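Cell division protein FtsZ 1 (Methanocaldococcus jannaschii, PDB 2VAP) probably assembles in a GTP-dependent manner into the contractile Z ring that marks the future division site, binding GTP and hydrolysing it. Local coordinates at residues A[126-131]-A[217-222]; A[157-162]-A[213-218]; A[197-202]-A[208-213]; A[268-273]-A[333-338]. All coordinates share one frame; numbering follows the deposited sequence.

Contacts 1, 2 and 3 all use the long helix 204-227, which runs from the nucleotide pocket along the GTPase-domain sheet towards the C-terminal domain. Contacts 1 and 2 lie side by side, their centres about 6 Å apart, on the neighbouring parallel strands 124-130 and 153-160. Contact 3, centred about 10 Å from contact 2, falls nearer the start of the helix, where guanine is bound. Along the chain contact 3 is nested inside the loops closed by the other two, whereas contact 4 follows in series within the C-terminal domain, its centre 14 to 16 Å from the others. Contact 4's strand also packs on residues 217-222, so one helix touches GDP and both domains.

Contact 1 of 4, residues A[126-131]-A[217-222]; sequences FITCGL and NAVKGL. With GDP (guanosine-5'-diphosphate), chain B.
Phe126 and Leu222 meet where strand 124-130 of the parallel sheet packs against the middle of helix 204-227. The ring of Phe126 comes in obliquely, with CE2 3.8 Å from Leu222 CB and CZ also near that same methylene, so it is the root of the leucine more than its tip that does the touching. The ring reaches the helix because its CG stands anti to the carbonyl carbon (chi1 -75°), and the side chain leaves the strand on the helix side. A large flat residue suits this place: even at its nearest the strand backbone stays 7.8 Å from the helix, Phe126 CA to Val219 CA, and the phenyl group bridges the gap. Val219, one helical turn before Val223, which also touches Phe126, packs toward Thr128, the next strand residue to face the helix. Its CG2 lies 4.0 Å from Thr128 OG1.

This is the packing of the core helix of the tubulin/FtsZ fold on its Rossmann-like nucleotide-binding sheet, and Val219 also touches Val42 and Val157 on the two strands flanking 124-130. Thr128 can sit in this apolar layer because its hydroxyl is hydrogen-bonded to Val157 O on the adjacent strand, leaving the polar atom satisfied and the rest of the side chain to the core. Further on, the chain continues into the glycine-rich tubulin/FtsZ signature segment beside the nucleotide. Gly130, with no side chain, lets the ribose come close: Gly130 O is 3.2 Å from GDP C5', and Gly130 CA is 3.4 Å from GDP O4'.

Contact 2 of 4, residues A[157-162]-A[213-218]; sequences VVTLPF and EVLINA. With GDP (guanosine-5'-diphosphate), chain B.
Leu215 CD1 comes to the exocyclic amino group of guanine, 3.8 Å from GDP N2 and tilted out of the base plane on the side away from the Phe208 ring. A second flat group, the ring of Phe162, meets that of Phe208 with the planes at about 75°.

Leu215 crosses Thr159 at nearly a right angle. The methyl CG2 of Thr159 lies 3.7 Å from Leu215 CG and almost as near to both leucine methyls, so it fits into the fork of the branch. It is put there by a chi1 of 62°, which sets CG2 anti to the carbonyl carbon and gives OG1 the other, more hindered site. Threonine thus offers the helix a methyl. Further along, Val157 CG1 meets Ala218 CB at 4.0 Å; the small alanine, one turn after Leu215, lets the helix backbone come near, Val157 CA and Ala218 CA being 7.6 Å apart.

Val157 and Thr159, alternate residues of the strand, both face the helix, and the axes of strand 157-160 and helix 213-218 approach to 9.4 Å, running nearly antiparallel at 157°. This belongs to the Rossmann-like alpha/beta layer of the tubulin/FtsZ GTPase domain, with helix 204-227 on one side of the sheet and helix 167-181 on the other. As the strand ends, Pro161 packs against the ribose hydroxyls, its CA 3.5 Å from GDP O2'. Next to it the Phe162 amide is hydrogen-bonded to Glu165 OE2, an oxygen that also bonds GDP, so the amide is likely to hold the carboxylate in place for the nucleotide.

Contact 3 of 4, residues A[197-202]-A[208-213]; sequences EIVPNM and FKVADE. With GDP (guanosine-5'-diphosphate), chain B.
The first turns of helix 204-227 carry the guanine-recognition part of the FtsZ nucleotide pocket, and Val210, on their outer side, packs on the preceding loop through Val199 and Met202. Val199 and Val210 reach tip to tip, with CG2 of one 4.2 Å from CG2 of the other. Met202 comes obliquely to the same methyl, its CE 3.9 Å from Val210 CG2. The methionine chain starts anti to its N but bends at chi2 and chi3, curling its end back over the valine. A type II beta turn from Val199 to Met202 places both residues on the helix side. Pro200 and Asn201 occupy its corners; asparagine tolerates the positive phi of 61° that the second corner demands.

On the inner side the helix meets the base. Asp212 OD1 alone accepts both guanine N-H groups, from GDP N1 and from GDP N2 at 2.7 Å each; sharing one oxygen makes both bonds bent, at 142° and 139°. This pairing suits guanine, whose N1 and N2 are both donors. Guanine lies over one face of the Phe208 ring, roughly parallel to it, with GDP N7 4.0 Å above the plane over its centre and Phe208 CD1 3.5 Å from GDP C4, while Ala211 CB approaches N2.

Helix 195-198 leads into this loop, following strand 186-191 at the edge of the parallel sheet; its Phe196 touches Met202, and Leu195 touches Ala211. Pro273, after helix 261-270 of the C-terminal domain, packs on Ile198, and Glu213 forms a salt bridge to Arg55 on helix 46-59.

Contact 4 of 4, residues A[268-273]-A[333-338]; sequences MALNSP and VLLVIT
Ala269 CA comes within 6.4 Å of Val333 CA, where the last turn of helix 261-270 lies close against strand 331-338. Such nearness needs a small residue on the helix, and alanine supplies it: Ala269 CB lies 4.0 Å from both Val333 O and Val333 CG1, meeting the backbone of the strand as well as the side chain. The beta-branched valine keeps CG1 anti to its N (chi1 172°), and so turns that methyl to the alanine.

The next helical residue, Leu270, leaves the helix at an angle but ends near the strand, where its CD2 approaches Leu335 CD2 at 3.8 Å. The two leucines cross obliquely and touch through one methyl each, at the ends of long arms, whereas at Ala269 the backbones themselves come close. Leu335 is extended at chi1, which carries its branch out from the sheet to the helix.

Val333 and Leu335 are on the same face of the strand, as alternate residues of a regular strand are, the face on which the C-terminal FtsZ domain stacks helices on its four-stranded mixed sheet. Helix 297-310 lies beside helix 261-270: its Val303 touches Val333, its Val307 touches Leu335, and its Thr306 and Arg310 touch Leu270. The other face belongs to Leu334 and Val336, which pack on helix 204-227. After Leu270 the chain leaves helical geometry at Asn271. A weak hydrogen bond, Ser272 N to Ala269 O at 3.3 Å, closes the turn, and Ser272 OG is hydrogen-bonded to Leu274 N as the chain moves on towards Leu275, which also touches Leu335.

Contact 1 of 4, residues A[126-131]-A[217-222]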
# COMPACT_ATOMS: atom_id res chain seq x y z
N PHE A 126 -5.73 2.59 4.92
CA PHE A 126 -5.10 2.36 3.62
C PHE A 126 -6.15 2.49 2.53
O PHE A 126 -7.21 1.88 2.60
CB PHE A 126 -4.46 0.97 3.57
CG PHE A 126 -3.18 0.85 4.35
CD1 PHE A 126 -3.21 0.62 5.72
CD2 PHE A 126 -1.95 0.95 3.71
CE1 PHE A 126 -2.02 0.51 6.45
CE2 PHE A 126 -0.76 0.83 4.42
CZ PHE A 126 -0.80 0.61 5.79
N ILE A 127 -5.85 3.30 1.52
CA ILE A 127 -6.71 3.42 0.34
C ILE A 127 -5.97 2.86 -0.86
O ILE A 127 -4.89 3.33 -1.22
CB ILE A 127 -7.14 4.89 0.06
CG1 ILE A 127 -7.87 5.50 1.27
CG2 ILE A 127 -8.04 4.97 -1.17
CD1 ILE A 127 -6.99 6.29 2.20
N THR A 128 -6.55 1.83 -1.48
CA THR A 128 -5.89 1.16 -2.60
C THR A 128 -6.79 1.03 -3.83
O THR A 128 -7.99 0.77 -3.72
CB THR A 128 -5.29 -0.22 -2.19
OG1 THR A 128 -4.49 -0.73 -3.26
CG2 THR A 128 -6.38 -1.23 -1.83
N CYS A 129 -6.19 1.23 -5.00
CA CYS A 129 -6.88 1.11 -6.28
C CYS A 129 -5.89 1.14 -7.43
O CYS A 129 -4.72 1.48 -7.24
CB CYS A 129 -7.91 2.23 -6.45
SG CYS A 129 -7.20 3.87 -6.74
N GLY A 130 -6.36 0.77 -8.61
CA GLY A 130 -5.63 1.03 -9.84
C GLY A 130 -6.13 2.35 -10.40
O GLY A 130 -7.30 2.47 -10.74
N LEU A 131 -5.25 3.34 -10.46
CA LEU A 131 -5.62 4.63 -11.03
C LEU A 131 -5.68 4.54 -12.55
O LEU A 131 -4.92 3.78 -13.16
CB LEU A 131 -4.65 5.74 -10.60
CG LEU A 131 -4.63 6.16 -9.13
CD1 LEU A 131 -3.47 7.11 -8.88
CD2 LEU A 131 -5.94 6.81 -8.70
N ASN A 217 1.61 -7.60 -1.98
CA ASN A 217 2.88 -7.50 -1.25
C ASN A 217 3.09 -6.14 -0.59
O ASN A 217 3.59 -6.05 0.53
CB ASN A 217 4.06 -7.83 -2.16
CG ASN A 217 4.30 -9.33 -2.30
OD1 ASN A 217 5.41 -9.81 -2.07
ND2 ASN A 217 3.26 -10.07 -2.67
N ALA A 218 2.70 -5.07 -1.29
CA ALA A 218 2.85 -3.71 -0.79
C ALA A 218 1.89 -3.40 0.36
O ALA A 218 2.31 -2.92 1.41
CB ALA A 218 2.69 -2.70 -1.92
N VAL A 219 0.60 -3.67 0.14
CA VAL A 219 -0.43 -3.39 1.14
C VAL A 219 -0.31 -4.32 2.36
O VAL A 219 -0.23 -3.84 3.49
CB VAL A 219 -1.87 -3.45 0.54
CG1 VAL A 219 -2.92 -3.26 1.62
CG2 VAL A 219 -2.04 -2.40 -0.55
N LYS A 220 -0.27 -5.63 2.11
CA LYS A 220 -0.12 -6.62 3.18
C LYS A 220 1.19 -6.43 3.94
O LYS A 220 1.22 -6.53 5.17
CB LYS A 220 -0.22 -8.04 2.62
CG LYS A 220 -0.43 -9.12 3.67
CD LYS A 220 -0.66 -10.47 3.01
CE LYS A 220 -0.85 -11.57 4.05
NZ LYS A 220 -1.08 -12.90 3.42
N GLY A 221 2.26 -6.13 3.20
CA GLY A 221 3.58 -5.89 3.79
C GLY A 221 3.64 -4.69 4.72
O GLY A 221 4.28 -4.74 5.77
N LEU A 222 2.97 -3.61 4.33
CA LEU A 222 2.92 -2.40 5.16
C LEU A 222 2.04 -2.58 6.39
O LEU A 222 2.42 -2.17 7.49
CB LEU A 222 2.47 -1.18 4.34
CG LEU A 222 3.54 -0.47 3.52
CD1 LEU A 222 2.89 0.44 2.48
CD2 LEU A 222 4.49 0.33 4.41
PB GDP B . -12.42 1.23 -12.27
O1B GDP B . -13.30 2.16 -13.06
O2B GDP B . -13.24 0.07 -11.75
O3B GDP B . -11.81 1.98 -11.11
O3A GDP B . -11.26 0.69 -13.25
PA GDP B . -10.37 -0.62 -12.96
O1A GDP B . -10.10 -0.81 -11.49
O2A GDP B . -10.99 -1.85 -13.58
O5' GDP B . -9.00 -0.26 -13.73
C5' GDP B . -8.27 0.91 -13.40
C4' GDP B . -6.79 0.65 -13.60
O4' GDP B . -6.37 -0.46 -12.81
C3' GDP B . -6.47 0.29 -15.05
O3' GDP B . -6.10 1.45 -15.81
C2' GDP B . -5.36 -0.72 -14.94
O2' GDP B . -4.08 -0.07 -14.99
C1' GDP B . -5.53 -1.34 -13.57
N9 GDP B . -6.15 -2.69 -13.64
C8 GDP B . -7.17 -3.10 -14.42
N7 GDP B . -7.47 -4.41 -14.20
C5 GDP B . -6.63 -4.86 -13.25
C6 GDP B . -6.39 -6.14 -12.54
O6 GDP B . -7.08 -7.15 -12.80
N1 GDP B . -5.41 -6.18 -11.62
C2 GDP B . -4.65 -5.11 -11.33
N2 GDP B . -3.68 -5.22 -10.39
N3 GDP B . -4.82 -3.91 -11.94
C4 GDP B . -5.77 -3.73 -12.89

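Contact 2 of 4, residues A[157-162]-A[213-218]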
# COMPACT_ATOMS: atom_id res chain seq x y z
N VAL A 157 -2.05 3.45 -1.43
CA VAL A 157 -1.17 2.55 -2.17
C VAL A 157 -1.85 2.29 -3.51
O VAL A 157 -2.81 1.53 -3.59
CB VAL A 157 -0.90 1.22 -1.42
CG1 VAL A 157 0.08 0.35 -2.21
CG2 VAL A 157 -0.37 1.48 -0.02
N VAL A 158 -1.35 2.95 -4.55
CA VAL A 158 -2.02 2.97 -5.85
C VAL A 158 -1.07 2.66 -7.00
O VAL A 158 0.14 2.88 -6.89
CB VAL A 158 -2.72 4.34 -6.11
CG1 VAL A 158 -3.88 4.56 -5.14
CG2 VAL A 158 -1.72 5.50 -6.02
N THR A 159 -1.63 2.15 -8.09
CA THR A 159 -0.86 1.91 -9.30
C THR A 159 -1.18 2.94 -10.38
O THR A 159 -2.29 3.48 -10.44
CB THR A 159 -1.09 0.50 -9.90
OG1 THR A 159 -2.47 0.35 -10.26
CG2 THR A 159 -0.70 -0.58 -8.90
N LEU A 160 -0.19 3.21 -11.23
CA LEU A 160 -0.40 3.95 -12.46
C LEU A 160 -0.46 2.94 -13.60
O LEU A 160 0.22 1.92 -13.55
CB LEU A 160 0.72 4.97 -12.70
CG LEU A 160 0.84 6.14 -11.72
CD1 LEU A 160 2.10 6.94 -12.01
CD2 LEU A 160 -0.39 7.05 -11.75
N PRO A 161 -1.29 3.21 -14.64
CA PRO A 161 -1.52 2.23 -15.71
C PRO A 161 -0.29 1.95 -16.58
O PRO A 161 0.66 2.73 -16.59
CB PRO A 161 -2.62 2.89 -16.54
CG PRO A 161 -2.48 4.34 -16.29
CD PRO A 161 -2.05 4.45 -14.86
N PHE A 162 -0.33 0.82 -17.30
CA PHE A 162 0.66 0.50 -18.31
C PHE A 162 0.53 1.48 -19.48
O PHE A 162 -0.57 1.97 -19.75
CB PHE A 162 0.46 -0.92 -18.85
CG PHE A 162 0.63 -2.00 -17.81
CD1 PHE A 162 1.90 -2.50 -17.51
CD2 PHE A 162 -0.47 -2.54 -17.16
CE1 PHE A 162 2.06 -3.51 -16.57
CE2 PHE A 162 -0.32 -3.55 -16.22
CZ PHE A 162 0.95 -4.04 -15.92
N GLU A 213 -0.09 -9.26 -7.51
CA GLU A 213 0.87 -9.76 -6.52
C GLU A 213 1.67 -8.64 -5.87
O GLU A 213 1.92 -8.67 -4.66
CB GLU A 213 1.83 -10.78 -7.16
CG GLU A 213 1.16 -12.06 -7.67
CD GLU A 213 0.54 -12.90 -6.57
OE1 GLU A 213 -0.55 -13.46 -6.80
OE2 GLU A 213 1.14 -13.00 -5.47
N VAL A 214 2.06 -7.65 -6.68
CA VAL A 214 2.83 -6.50 -6.19
C VAL A 214 1.99 -5.64 -5.24
O VAL A 214 2.47 -5.24 -4.18
CB VAL A 214 3.40 -5.67 -7.37
CG1 VAL A 214 4.00 -4.36 -6.88
CG2 VAL A 214 4.44 -6.48 -8.13
N LEU A 215 0.74 -5.38 -5.62
CA LEU A 215 -0.19 -4.64 -4.77
C LEU A 215 -0.44 -5.35 -3.44
O LEU A 215 -0.44 -4.71 -2.39
CB LEU A 215 -1.53 -4.41 -5.49
CG LEU A 215 -1.67 -3.16 -6.36
CD1 LEU A 215 -2.88 -3.28 -7.27
CD2 LEU A 215 -1.75 -1.89 -5.51
N ILE A 216 -0.63 -6.67 -3.50
CA ILE A 216 -0.80 -7.49 -2.30
C ILE A 216 0.43 -7.39 -1.39
O ILE A 216 0.31 -7.11 -0.20
CB ILE A 216 -1.12 -8.98 -2.64
CG1 ILE A 216 -2.48 -9.10 -3.34
CG2 ILE A 216 -1.06 -9.87 -1.40
CD1 ILE A 216 -3.65 -8.43 -2.62
N ASN A 217 1.61 -7.60 -1.98
CA ASN A 217 2.88 -7.50 -1.25
C ASN A 217 3.09 -6.14 -0.59
O ASN A 217 3.59 -6.05 0.53
CB ASN A 217 4.06 -7.83 -2.16
CG ASN A 217 4.30 -9.33 -2.30
OD1 ASN A 217 5.41 -9.81 -2.07
ND2 ASN A 217 3.26 -10.07 -2.67
N ALA A 218 2.70 -5.07 -1.29
CA ALA A 218 2.85 -3.71 -0.79
C ALA A 218 1.89 -3.40 0.36
O ALA A 218 2.31 -2.92 1.41
CB ALA A 218 2.69 -2.70 -1.92
PB GDP B . -12.42 1.23 -12.27
O1B GDP B . -13.30 2.16 -13.06
O2B GDP B . -13.24 0.07 -11.75
O3B GDP B . -11.81 1.98 -11.11
O3A GDP B . -11.26 0.69 -13.25
PA GDP B . -10.37 -0.62 -12.96
O1A GDP B . -10.10 -0.81 -11.49
O2A GDP B . -10.99 -1.85 -13.58
O5' GDP B . -9.00 -0.26 -13.73
C5' GDP B . -8.27 0.91 -13.40
C4' GDP B . -6.79 0.65 -13.60
O4' GDP B . -6.37 -0.46 -12.81
C3' GDP B . -6.47 0.29 -15.05
O3' GDP B . -6.10 1.45 -15.81
C2' GDP B . -5.36 -0.72 -14.94
O2' GDP B . -4.08 -0.07 -14.99
C1' GDP B . -5.53 -1.34 -13.57
N9 GDP B . -6.15 -2.69 -13.64
C8 GDP B . -7.17 -3.10 -14.42
N7 GDP B . -7.47 -4.41 -14.20
C5 GDP B . -6.63 -4.86 -13.25
C6 GDP B . -6.39 -6.14 -12.54
O6 GDP B . -7.08 -7.15 -12.80
N1 GDP B . -5.41 -6.18 -11.62
C2 GDP B . -4.65 -5.11 -11.33
N2 GDP B . -3.68 -5.22 -10.39
N3 GDP B . -4.82 -3.91 -11.94
C4 GDP B . -5.77 -3.73 -12.89

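Contact 3 of 4, residues A[197-202]-A[208-213]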
# COMPACT_ATOMS: atom_id res chain seq x y z
N GLU A 197 9.84 -4.34 -16.85
CA GLU A 197 11.28 -4.53 -16.70
C GLU A 197 11.57 -5.81 -15.92
O GLU A 197 12.63 -6.43 -16.08
CB GLU A 197 11.94 -3.32 -16.02
CG GLU A 197 12.04 -2.09 -16.92
CD GLU A 197 12.88 -0.97 -16.32
OE1 GLU A 197 13.56 -1.20 -15.30
OE2 GLU A 197 12.87 0.14 -16.89
N ILE A 198 10.61 -6.21 -15.08
CA ILE A 198 10.70 -7.45 -14.32
C ILE A 198 10.25 -8.64 -15.18
O ILE A 198 10.92 -9.67 -15.22
CB ILE A 198 9.88 -7.39 -13.00
CG1 ILE A 198 10.31 -6.18 -12.16
CG2 ILE A 198 10.04 -8.68 -12.20
CD1 ILE A 198 9.35 -5.82 -11.03
N VAL A 199 9.11 -8.47 -15.86
CA VAL A 199 8.59 -9.50 -16.76
C VAL A 199 8.36 -8.95 -18.19
O VAL A 199 7.22 -8.70 -18.59
CB VAL A 199 7.30 -10.18 -16.20
CG1 VAL A 199 7.65 -11.16 -15.09
CG2 VAL A 199 6.28 -9.15 -15.70
N PRO A 200 9.45 -8.78 -18.96
CA PRO A 200 9.34 -8.17 -20.29
C PRO A 200 8.46 -8.98 -21.25
O PRO A 200 8.52 -10.21 -21.25
CB PRO A 200 10.79 -8.13 -20.79
CG PRO A 200 11.50 -9.15 -19.98
CD PRO A 200 10.85 -9.13 -18.65
N ASN A 201 7.66 -8.26 -22.03
CA ASN A 201 6.81 -8.85 -23.08
C ASN A 201 5.75 -9.85 -22.58
O ASN A 201 5.31 -10.72 -23.32
CB ASN A 201 7.67 -9.44 -24.21
CG ASN A 201 8.60 -8.41 -24.81
OD1 ASN A 201 8.16 -7.41 -25.38
ND2 ASN A 201 9.91 -8.64 -24.67
N MET A 202 5.37 -9.70 -21.31
CA MET A 202 4.27 -10.45 -20.72
C MET A 202 2.96 -9.99 -21.37
O MET A 202 2.80 -8.79 -21.62
CB MET A 202 4.23 -10.21 -19.21
CG MET A 202 3.11 -10.92 -18.45
SD MET A 202 3.45 -12.66 -18.12
CE MET A 202 4.41 -12.55 -16.62
N PHE A 208 -1.36 -7.99 -15.49
CA PHE A 208 -2.28 -7.55 -14.44
C PHE A 208 -2.23 -8.47 -13.22
O PHE A 208 -2.42 -8.02 -12.09
CB PHE A 208 -3.71 -7.44 -14.96
CG PHE A 208 -3.97 -6.21 -15.79
CD1 PHE A 208 -3.61 -4.95 -15.33
CD2 PHE A 208 -4.60 -6.32 -17.03
CE1 PHE A 208 -3.86 -3.81 -16.10
CE2 PHE A 208 -4.85 -5.19 -17.80
CZ PHE A 208 -4.48 -3.93 -17.34
N LYS A 209 -1.98 -9.76 -13.46
CA LYS A 209 -1.83 -10.74 -12.38
C LYS A 209 -0.54 -10.52 -11.59
O LYS A 209 -0.50 -10.76 -10.38
CB LYS A 209 -1.89 -12.17 -12.92
CG LYS A 209 -3.27 -12.61 -13.40
CD LYS A 209 -3.25 -14.02 -13.95
CE LYS A 209 -4.62 -14.46 -14.45
NZ LYS A 209 -5.59 -14.66 -13.34
N VAL A 210 0.50 -10.07 -12.28
CA VAL A 210 1.75 -9.66 -11.63
C VAL A 210 1.51 -8.39 -10.81
O VAL A 210 1.98 -8.28 -9.67
CB VAL A 210 2.90 -9.44 -12.66
CG1 VAL A 210 4.16 -8.94 -11.98
CG2 VAL A 210 3.19 -10.74 -13.42
N ALA A 211 0.75 -7.46 -11.39
CA ALA A 211 0.35 -6.23 -10.70
C ALA A 211 -0.45 -6.53 -9.43
O ALA A 211 -0.30 -5.83 -8.42
CB ALA A 211 -0.44 -5.32 -11.63
N ASP A 212 -1.28 -7.57 -9.49
CA ASP A 212 -2.02 -8.05 -8.33
C ASP A 212 -1.09 -8.44 -7.19
O ASP A 212 -1.27 -7.99 -6.05
CB ASP A 212 -2.89 -9.27 -8.69
CG ASP A 212 -4.07 -8.91 -9.57
OD1 ASP A 212 -4.46 -7.72 -9.61
OD2 ASP A 212 -4.62 -9.83 -10.21
N GLU A 213 -0.09 -9.26 -7.51
CA GLU A 213 0.87 -9.76 -6.52
C GLU A 213 1.67 -8.64 -5.87
O GLU A 213 1.92 -8.67 -4.66
CB GLU A 213 1.83 -10.78 -7.16
CG GLU A 213 1.16 -12.06 -7.67
CD GLU A 213 0.54 -12.90 -6.57
OE1 GLU A 213 -0.55 -13.46 -6.80
OE2 GLU A 213 1.14 -13.00 -5.47
PB GDP B . -12.42 1.23 -12.27
O1B GDP B . -13.30 2.16 -13.06
O2B GDP B . -13.24 0.07 -11.75
O3B GDP B . -11.81 1.98 -11.11
O3A GDP B . -11.26 0.69 -13.25
PA GDP B . -10.37 -0.62 -12.96
O1A GDP B . -10.10 -0.81 -11.49
O2A GDP B . -10.99 -1.85 -13.58
O5' GDP B . -9.00 -0.26 -13.73
C5' GDP B . -8.27 0.91 -13.40
C4' GDP B . -6.79 0.65 -13.60
O4' GDP B . -6.37 -0.46 -12.81
C3' GDP B . -6.47 0.29 -15.05
O3' GDP B . -6.10 1.45 -15.81
C2' GDP B . -5.36 -0.72 -14.94
O2' GDP B . -4.08 -0.07 -14.99
C1' GDP B . -5.53 -1.34 -13.57
N9 GDP B . -6.15 -2.69 -13.64
C8 GDP B . -7.17 -3.10 -14.42
N7 GDP B . -7.47 -4.41 -14.20
C5 GDP B . -6.63 -4.86 -13.25
C6 GDP B . -6.39 -6.14 -12.54
O6 GDP B . -7.08 -7.15 -12.80
N1 GDP B . -5.41 -6.18 -11.62
C2 GDP B . -4.65 -5.11 -11.33
N2 GDP B . -3.68 -5.22 -10.39
N3 GDP B . -4.82 -3.91 -11.94
C4 GDP B . -5.77 -3.73 -12.89

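Contact 4 of 4, residues A[268-273]-A[333-338]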
# COMPACT_ATOMS: atom_id res chain seq x y z
N MET A 268 18.42 -6.62 -4.56
CA MET A 268 17.33 -6.67 -5.53
C MET A 268 16.27 -5.61 -5.24
O MET A 268 15.75 -4.98 -6.16
CB MET A 268 16.71 -8.07 -5.57
CG MET A 268 15.68 -8.29 -6.68
SD MET A 268 14.90 -9.92 -6.63
CE MET A 268 16.22 -10.96 -7.25
N ALA A 269 15.96 -5.42 -3.95
CA ALA A 269 14.98 -4.42 -3.52
C ALA A 269 15.44 -2.99 -3.83
O ALA A 269 14.66 -2.18 -4.33
CB ALA A 269 14.68 -4.58 -2.03
N LEU A 270 16.70 -2.69 -3.53
CA LEU A 270 17.28 -1.36 -3.79
C LEU A 270 17.40 -1.05 -5.28
O LEU A 270 17.29 0.11 -5.69
CB LEU A 270 18.64 -1.22 -3.10
CG LEU A 270 18.64 -0.98 -1.59
CD1 LEU A 270 19.97 -1.38 -0.98
CD2 LEU A 270 18.31 0.48 -1.26
N ASN A 271 17.61 -2.10 -6.08
CA ASN A 271 17.73 -1.96 -7.53
C ASN A 271 16.43 -2.25 -8.29
O ASN A 271 16.43 -2.39 -9.51
CB ASN A 271 18.86 -2.85 -8.06
CG ASN A 271 20.24 -2.38 -7.62
OD1 ASN A 271 20.95 -3.08 -6.91
ND2 ASN A 271 20.62 -1.18 -8.05
N SER A 272 15.32 -2.34 -7.55
CA SER A 272 14.02 -2.65 -8.14
C SER A 272 13.57 -1.58 -9.13
O SER A 272 13.69 -0.39 -8.86
CB SER A 272 12.96 -2.82 -7.04
OG SER A 272 11.68 -3.05 -7.61
N PRO A 273 13.05 -2.02 -10.30
CA PRO A 273 12.48 -1.09 -11.29
C PRO A 273 11.33 -0.26 -10.73
O PRO A 273 11.07 0.84 -11.22
CB PRO A 273 11.97 -2.03 -12.39
CG PRO A 273 12.79 -3.27 -12.24
CD PRO A 273 12.99 -3.41 -10.77
N VAL A 333 12.33 -8.97 0.90
CA VAL A 333 12.48 -7.62 1.45
C VAL A 333 11.53 -6.65 0.76
O VAL A 333 11.58 -6.49 -0.47
CB VAL A 333 13.95 -7.12 1.36
CG1 VAL A 333 14.05 -5.65 1.76
CG2 VAL A 333 14.86 -7.97 2.23
N LEU A 334 10.67 -6.02 1.55
CA LEU A 334 9.85 -4.90 1.07
C LEU A 334 10.45 -3.59 1.57
O LEU A 334 10.62 -3.40 2.78
CB LEU A 334 8.39 -5.03 1.51
CG LEU A 334 7.49 -3.82 1.24
CD1 LEU A 334 7.23 -3.63 -0.26
CD2 LEU A 334 6.17 -3.93 2.00
N LEU A 335 10.76 -2.71 0.63
CA LEU A 335 11.29 -1.40 0.94
C LEU A 335 10.31 -0.33 0.47
O LEU A 335 9.90 -0.33 -0.70
CB LEU A 335 12.66 -1.21 0.27
CG LEU A 335 13.43 0.10 0.47
CD1 LEU A 335 13.88 0.27 1.91
CD2 LEU A 335 14.62 0.15 -0.47
N VAL A 336 9.91 0.55 1.38
CA VAL A 336 9.05 1.68 1.03
C VAL A 336 9.81 2.97 1.34
O VAL A 336 10.05 3.30 2.50
CB VAL A 336 7.69 1.65 1.78
CG1 VAL A 336 6.83 2.85 1.39
CG2 VAL A 336 6.95 0.35 1.49
N ILE A 337 10.20 3.68 0.28
CA ILE A 337 11.01 4.88 0.38
C ILE A 337 10.11 6.12 0.32
O ILE A 337 9.33 6.27 -0.62
CB ILE A 337 12.06 4.92 -0.76
CG1 ILE A 337 13.06 3.74 -0.64
CG2 ILE A 337 12.78 6.25 -0.82
CD1 ILE A 337 13.98 3.80 0.57
N THR A 338 10.23 7.00 1.32
CA THR A 338 9.34 8.16 1.44
C THR A 338 10.05 9.50 1.21
O THR A 338 11.28 9.58 1.29
CB THR A 338 8.63 8.19 2.82
OG1 THR A 338 9.59 8.37 3.86
CG2 THR A 338 7.84 6.91 3.06